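Local coordinates for hypothetical protein (Bacteroides eggerthii, PDB 4JGL) that is of unknown function but has a streptavidin-like fold with two extra alpha helices and binds calcium ions in the crystal, at residues Y146-E149 / D150-D154; A158-K161 / N162-N166. All coordinates share one frame; numbering follows the deposited sequence. Where two conformers were deposited one is given.

Overall arrangement
From the N terminus the chain first builds the curled antiparallel sheet of the streptavidin-like fold, and after strand 135-140 it adds two helices in succession. Contact 1 (146-149 with 150-154) lies within helix 142-153 and contact 2 (158-161 with 162-166) within helix 158-165. Both are local, made of pairs about one turn apart, so neither closes a long loop; they run in series without crossing or nesting. Their centres are 12 Å apart, and they touch through F152 and L151 against F160 and through E153 against K161. Together the helices face the sheet, the first through strands 44-49, 54-61 and 64-75, the second through strands 64-75, 78-92 and 96-103.

Contact 1: residues Y146-E149 / D150-D154; sequences YKFE and DLFED
In the conformer described, F152 folds its ring back over the preceding turn of helix 142-153, where F148 O lies above one face, displaced toward the rim, with F152 CG 3.3 Å from that oxygen. The same F148 O accepts the backbone N of F152 at 2.9 Å, so one carbonyl both takes an i to i+4 bond and sits against the ring of its donor. The ring is placed there by chi1 of -64°, which sets CG beside the backbone N. The two aromatic side chains meet modestly: F148 CB is 4.2 Å from F152 CZ.

D150 N to Y146 O, L151 N to K147 O and F152 N to F148 O are three consecutive i to i+4 bonds. The fourth is more stretched and bent: E153 N reaches E149 O at 3.3 Å with an N-H...O angle of 142°. E153 CG, in a side chain bent at chi2, comes within 3.3 Å of that same E149 O, and a water bonded to E153 OE2 at 2.8 Å makes a weak second link to it. On another flank a water donates to both K147 O and D150 OD2, the latter at 3.0 Å, so K147 O has two donors, the water and L151 N.

Further out, E149 OE2 hydrogen-bonds Y47 OH and OE1 forms a salt bridge with R145; K147 NZ hydrogen-bonds Y65 OH, and K147 makes a cation-pi contact with Y45. Inward, F148 packs on L56 and M58 of strand 54-61 and meets the ring of Y47; L151, one conformer of two, touches M58, Y65 and I67, and the F152 ring meets those of Y47 and of F160 in helix 158-165. The helix thus lies with an apolar side against the sheet and its end against the next helix.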
loop_
_atom_site.group_PDB
_atom_site.type_symbol
_atom_site.label_atom_id
_atom_site.label_comp_id
_atom_site.label_asym_id
_atom_site.label_seq_id
_atom_site.Cartn_x
_atom_site.Cartn_y
_atom_site.Cartn_z
ATOM N N TYR A 146 -11.306 -0.394 4.341
ATOM C CA TYR A 146 -12.364 0.603 4.262
ATOM C C TYR A 146 -11.825 1.944 3.785
ATOM O O TYR A 146 -12.489 2.656 3.019
ATOM C CB TYR A 146 -13.085 0.820 5.580
ATOM C CG TYR A 146 -13.625 -0.383 6.279
ATOM C CD1 TYR A 146 -14.050 -1.514 5.591
ATOM C CD2 TYR A 146 -13.731 -0.383 7.650
ATOM C CE1 TYR A 146 -14.537 -2.621 6.298
ATOM C CE2 TYR A 146 -14.206 -1.449 8.333
ATOM C CZ TYR A 146 -14.620 -2.565 7.667
ATOM O OH TYR A 146 -15.093 -3.645 8.404
ATOM N N LYS A 147 -10.631 2.305 4.241
ATOM C CA LYS A 147 -10.021 3.587 3.895
ATOM C C LYS A 147 -9.764 3.673 2.398
ATOM O O LYS A 147 -10.103 4.658 1.749
ATOM C CB LYS A 147 -8.743 3.793 4.699
ATOM C CG LYS A 147 -8.111 5.152 4.558
ATOM C CD LYS A 147 -6.834 5.211 5.401
ATOM C CE LYS A 147 -6.251 6.600 5.516
ATOM N NZ LYS A 147 -7.082 7.542 6.304
ATOM N N PHE A 148 -9.162 2.646 1.824
ATOM C CA PHE A 148 -8.939 2.636 0.393
ATOM C C PHE A 148 -10.258 2.652 -0.394
ATOM O O PHE A 148 -10.387 3.364 -1.395
ATOM C CB PHE A 148 -8.135 1.404 -0.056
ATOM C CG PHE A 148 -6.640 1.558 0.080
ATOM C CD1 PHE A 148 -5.916 2.185 -0.905
ATOM C CD2 PHE A 148 -5.964 1.045 1.161
ATOM C CE1 PHE A 148 -4.541 2.299 -0.803
ATOM C CE2 PHE A 148 -4.577 1.182 1.273
ATOM C CZ PHE A 148 -3.876 1.780 0.280
ATOM N N GLU A 149 -11.211 1.837 0.040
ATOM C CA GLU A 149 -12.438 1.693 -0.734
ATOM C C GLU A 149 -13.275 2.970 -0.684
ATOM O O GLU A 149 -13.909 3.346 -1.676
ATOM C CB GLU A 149 -13.174 0.426 -0.321
ATOM C CG GLU A 149 -12.340 -0.780 -0.768
ATOM C CD GLU A 149 -12.806 -2.141 -0.343
ATOM O OE1 GLU A 149 -13.707 -2.253 0.522
ATOM O OE2 GLU A 149 -12.218 -3.138 -0.858
ATOM N N ASP A 150 -13.255 3.661 0.440
ATOM C CA ASP A 150 -13.914 4.966 0.531
ATOM C C ASP A 150 -13.258 5.982 -0.399
ATOM O O ASP A 150 -13.942 6.759 -1.072
ATOM C CB ASP A 150 -13.873 5.481 1.967
ATOM C CG ASP A 150 -14.466 6.834 2.116
ATOM O OD1 ASP A 150 -15.706 6.907 2.110
ATOM O OD2 ASP A 150 -13.699 7.817 2.244
ATOM N N LEU A 151 -11.929 5.996 -0.433
ATOM C CA LEU A 151 -11.202 6.891 -1.296
ATOM C C LEU A 151 -11.522 6.607 -2.780
ATOM O O LEU A 151 -11.793 7.531 -3.550
ATOM C CB LEU A 151 -9.719 6.794 -0.938
ATOM C CG LEU A 151 -8.752 7.690 -1.666
ATOM C CD1 LEU A 151 -8.982 9.140 -1.292
ATOM C CD2 LEU A 151 -7.304 7.226 -1.374
ATOM N N PHE A 152 -11.534 5.338 -3.187
ATOM C CA PHE A 152 -11.831 5.003 -4.592
ATOM C C PHE A 152 -13.164 5.536 -5.035
ATOM O O PHE A 152 -13.312 5.944 -6.186
ATOM C CB PHE A 152 -11.964 3.514 -4.858
ATOM C CG PHE A 152 -10.735 2.730 -4.647
ATOM C CD1 PHE A 152 -9.492 3.234 -4.966
ATOM C CD2 PHE A 152 -10.840 1.443 -4.166
ATOM C CE1 PHE A 152 -8.364 2.473 -4.767
ATOM C CE2 PHE A 152 -9.733 0.683 -3.973
ATOM C CZ PHE A 152 -8.488 1.188 -4.278
ATOM N N GLU A 153 -14.146 5.483 -4.143
ATOM C CA GLU A 153 -15.523 5.778 -4.519
ATOM C C GLU A 153 -15.952 7.192 -4.152
ATOM O O GLU A 153 -17.097 7.590 -4.415
ATOM C CB GLU A 153 -16.462 4.699 -3.947
ATOM C CG GLU A 153 -16.049 3.235 -4.245
ATOM C CD GLU A 153 -15.897 2.837 -5.714
ATOM O OE1 GLU A 153 -16.678 3.328 -6.561
ATOM O OE2 GLU A 153 -15.019 1.970 -5.995
ATOM N N ASP A 154 -15.034 7.999 -3.629
ATOM C CA ASP A 154 -15.309 9.401 -3.322
ATOM C C ASP A 154 -15.541 10.089 -4.659
ATOM O O ASP A 154 -14.751 9.922 -5.573
ATOM C CB ASP A 154 -14.095 10.012 -2.607
ATOM C CG ASP A 154 -14.326 11.423 -2.113
ATOM O OD1 ASP A 154 -14.665 12.308 -2.941
ATOM O OD2 ASP A 154 -14.155 11.661 -0.894
HETATM O O HOH W 1 -10.877 7.097 2.880
HETATM O O HOH W 2 -14.089 0.639 -3.719
#

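Contact 2: residues A158-K161 / N162-N166; sequences AEFK and NLVDN. With EDO (1,2-ethanediol), chain E.
K161 and D165 are brought together by different first torsions: K161 CG stands anti to its N (chi1 -176°) and the chain stays extended until it bends at chi4, whereas chi1 of -74° lays D165 CG beside its own N. The side chains cross, and K161 NZ meets D165 OD2 at 2.6 Å on the syn lone pair, an i to i+4 salt bridge along helix 158-165. A 1,2-ethanediol, probably from the crystallisation liquor, closes the group: its O2 accepts from K161 NZ at 3.1 Å and donates to D165 OD1 at 2.7 Å.

The backbone also joins them, D165 N to K161 O at 2.8 Å. On the buried side F160 and V164 lie side by side, F160 CE1 3.9 Å from V164 CG2, and pack on I67 and I69 of strand 64-75, respectively. N162 CG lies 3.1 Å from O of A158, the first residue of the helix, and that oxygen accepts N162 N.

A methionine replacing K161 would probably leave the D165 carboxylate without its charged mate and free to turn. The short syn bridge is consistent with a charged lysine and carboxylate.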
loop_
_atom_site.group_PDB
_atom_site.type_symbol
_atom_site.label_atom_id
_atom_site.label_comp_id
_atom_site.label_asym_id
_atom_site.label_seq_id
_atom_site.Cartn_x
_atom_site.Cartn_y
_atom_site.Cartn_z
ATOM N N ALA A 158 -12.367 10.548 -8.997
ATOM C CA ALA A 158 -12.418 9.866 -10.278
ATOM C C ALA A 158 -11.077 9.720 -10.969
ATOM O O ALA A 158 -10.776 8.689 -11.537
ATOM C CB ALA A 158 -13.408 10.567 -11.211
ATOM N N GLU A 159 -10.238 10.744 -10.903
ATOM C CA GLU A 159 -8.936 10.682 -11.543
ATOM C C GLU A 159 -8.117 9.510 -10.994
ATOM O O GLU A 159 -7.380 8.840 -11.717
ATOM C CB GLU A 159 -8.217 12.005 -11.295
ATOM C CG GLU A 159 -6.989 12.232 -12.102
ATOM C CD GLU A 159 -6.489 13.684 -12.041
ATOM O OE1 GLU A 159 -7.150 14.576 -11.452
ATOM O OE2 GLU A 159 -5.403 13.926 -12.594
ATOM N N PHE A 160 -8.237 9.282 -9.683
ATOM C CA PHE A 160 -7.555 8.156 -9.039
ATOM C C PHE A 160 -8.195 6.811 -9.366
ATOM O O PHE A 160 -7.503 5.879 -9.741
ATOM C CB PHE A 160 -7.506 8.408 -7.527
ATOM C CG PHE A 160 -6.977 7.257 -6.696
ATOM C CD1 PHE A 160 -5.777 6.629 -6.986
ATOM C CD2 PHE A 160 -7.675 6.845 -5.595
ATOM C CE1 PHE A 160 -5.289 5.623 -6.174
ATOM C CE2 PHE A 160 -7.185 5.841 -4.791
ATOM C CZ PHE A 160 -6.011 5.213 -5.102
ATOM N N LYS A 161 -9.506 6.732 -9.221
ATOM C CA LYS A 161 -10.251 5.514 -9.530
ATOM C C LYS A 161 -9.992 5.090 -10.970
ATOM O O LYS A 161 -9.719 3.923 -11.239
ATOM C CB LYS A 161 -11.742 5.729 -9.293
ATOM C CG LYS A 161 -12.602 4.468 -9.510
ATOM C CD LYS A 161 -14.081 4.730 -9.245
ATOM C CE LYS A 161 -14.923 3.448 -9.288
ATOM N NZ LYS A 161 -14.611 2.620 -10.453
ATOM N N ASN A 162 -10.038 6.055 -11.887
ATOM C CA ASN A 162 -9.852 5.751 -13.309
ATOM C C ASN A 162 -8.445 5.284 -13.614
ATOM O O ASN A 162 -8.244 4.381 -14.403
ATOM C CB ASN A 162 -10.192 6.957 -14.194
ATOM C CG ASN A 162 -11.673 7.321 -14.163
ATOM O OD1 ASN A 162 -12.515 6.530 -13.750
ATOM N ND2 ASN A 162 -11.990 8.544 -14.586
ATOM N N LEU A 163 -7.436 5.895 -12.987
ATOM C CA LEU A 163 -6.075 5.411 -13.155
ATOM C C LEU A 163 -5.938 3.940 -12.767
ATOM O O LEU A 163 -5.307 3.156 -13.465
ATOM C CB LEU A 163 -5.089 6.251 -12.317
ATOM C CG LEU A 163 -3.639 5.755 -12.275
ATOM C CD1 LEU A 163 -2.972 5.810 -13.646
ATOM C CD2 LEU A 163 -2.849 6.577 -11.272
ATOM N N VAL A 164 -6.501 3.581 -11.620
ATOM C CA VAL A 164 -6.420 2.216 -11.142
ATOM C C VAL A 164 -7.230 1.277 -12.051
ATOM O O VAL A 164 -6.737 0.241 -12.463
ATOM C CB VAL A 164 -6.859 2.116 -9.682
ATOM C CG1 VAL A 164 -7.003 0.646 -9.243
ATOM C CG2 VAL A 164 -5.833 2.829 -8.779
ATOM N N ASP A 165 -8.456 1.666 -12.365
ATOM C CA ASP A 165 -9.334 0.806 -13.177
ATOM C C ASP A 165 -8.751 0.545 -14.567
ATOM O O ASP A 165 -8.927 -0.545 -15.115
ATOM C CB ASP A 165 -10.737 1.406 -13.326
ATOM C CG ASP A 165 -11.561 1.305 -12.063
ATOM O OD1 ASP A 165 -11.182 0.510 -11.173
ATOM O OD2 ASP A 165 -12.587 2.026 -11.975
ATOM N N ASN A 166 -8.072 1.541 -15.130
ATOM C CA ASN A 166 -7.575 1.478 -16.495
ATOM C C ASN A 166 -6.116 1.051 -16.566
ATOM O O ASN A 166 -5.532 0.998 -17.651
ATOM C CB ASN A 166 -7.782 2.827 -17.199
ATOM C CG ASN A 166 -9.248 3.211 -17.312
ATOM O OD1 ASN A 166 -10.139 2.392 -17.092
ATOM N ND2 ASN A 166 -9.502 4.477 -17.622
HETATM C C1 EDO E . -10.986 -0.114 -7.468
HETATM O O1 EDO E . -11.973 -0.972 -6.882
HETATM C C2 EDO E . -11.690 1.147 -7.929
HETATM O O2 EDO E . -12.658 0.800 -8.927
#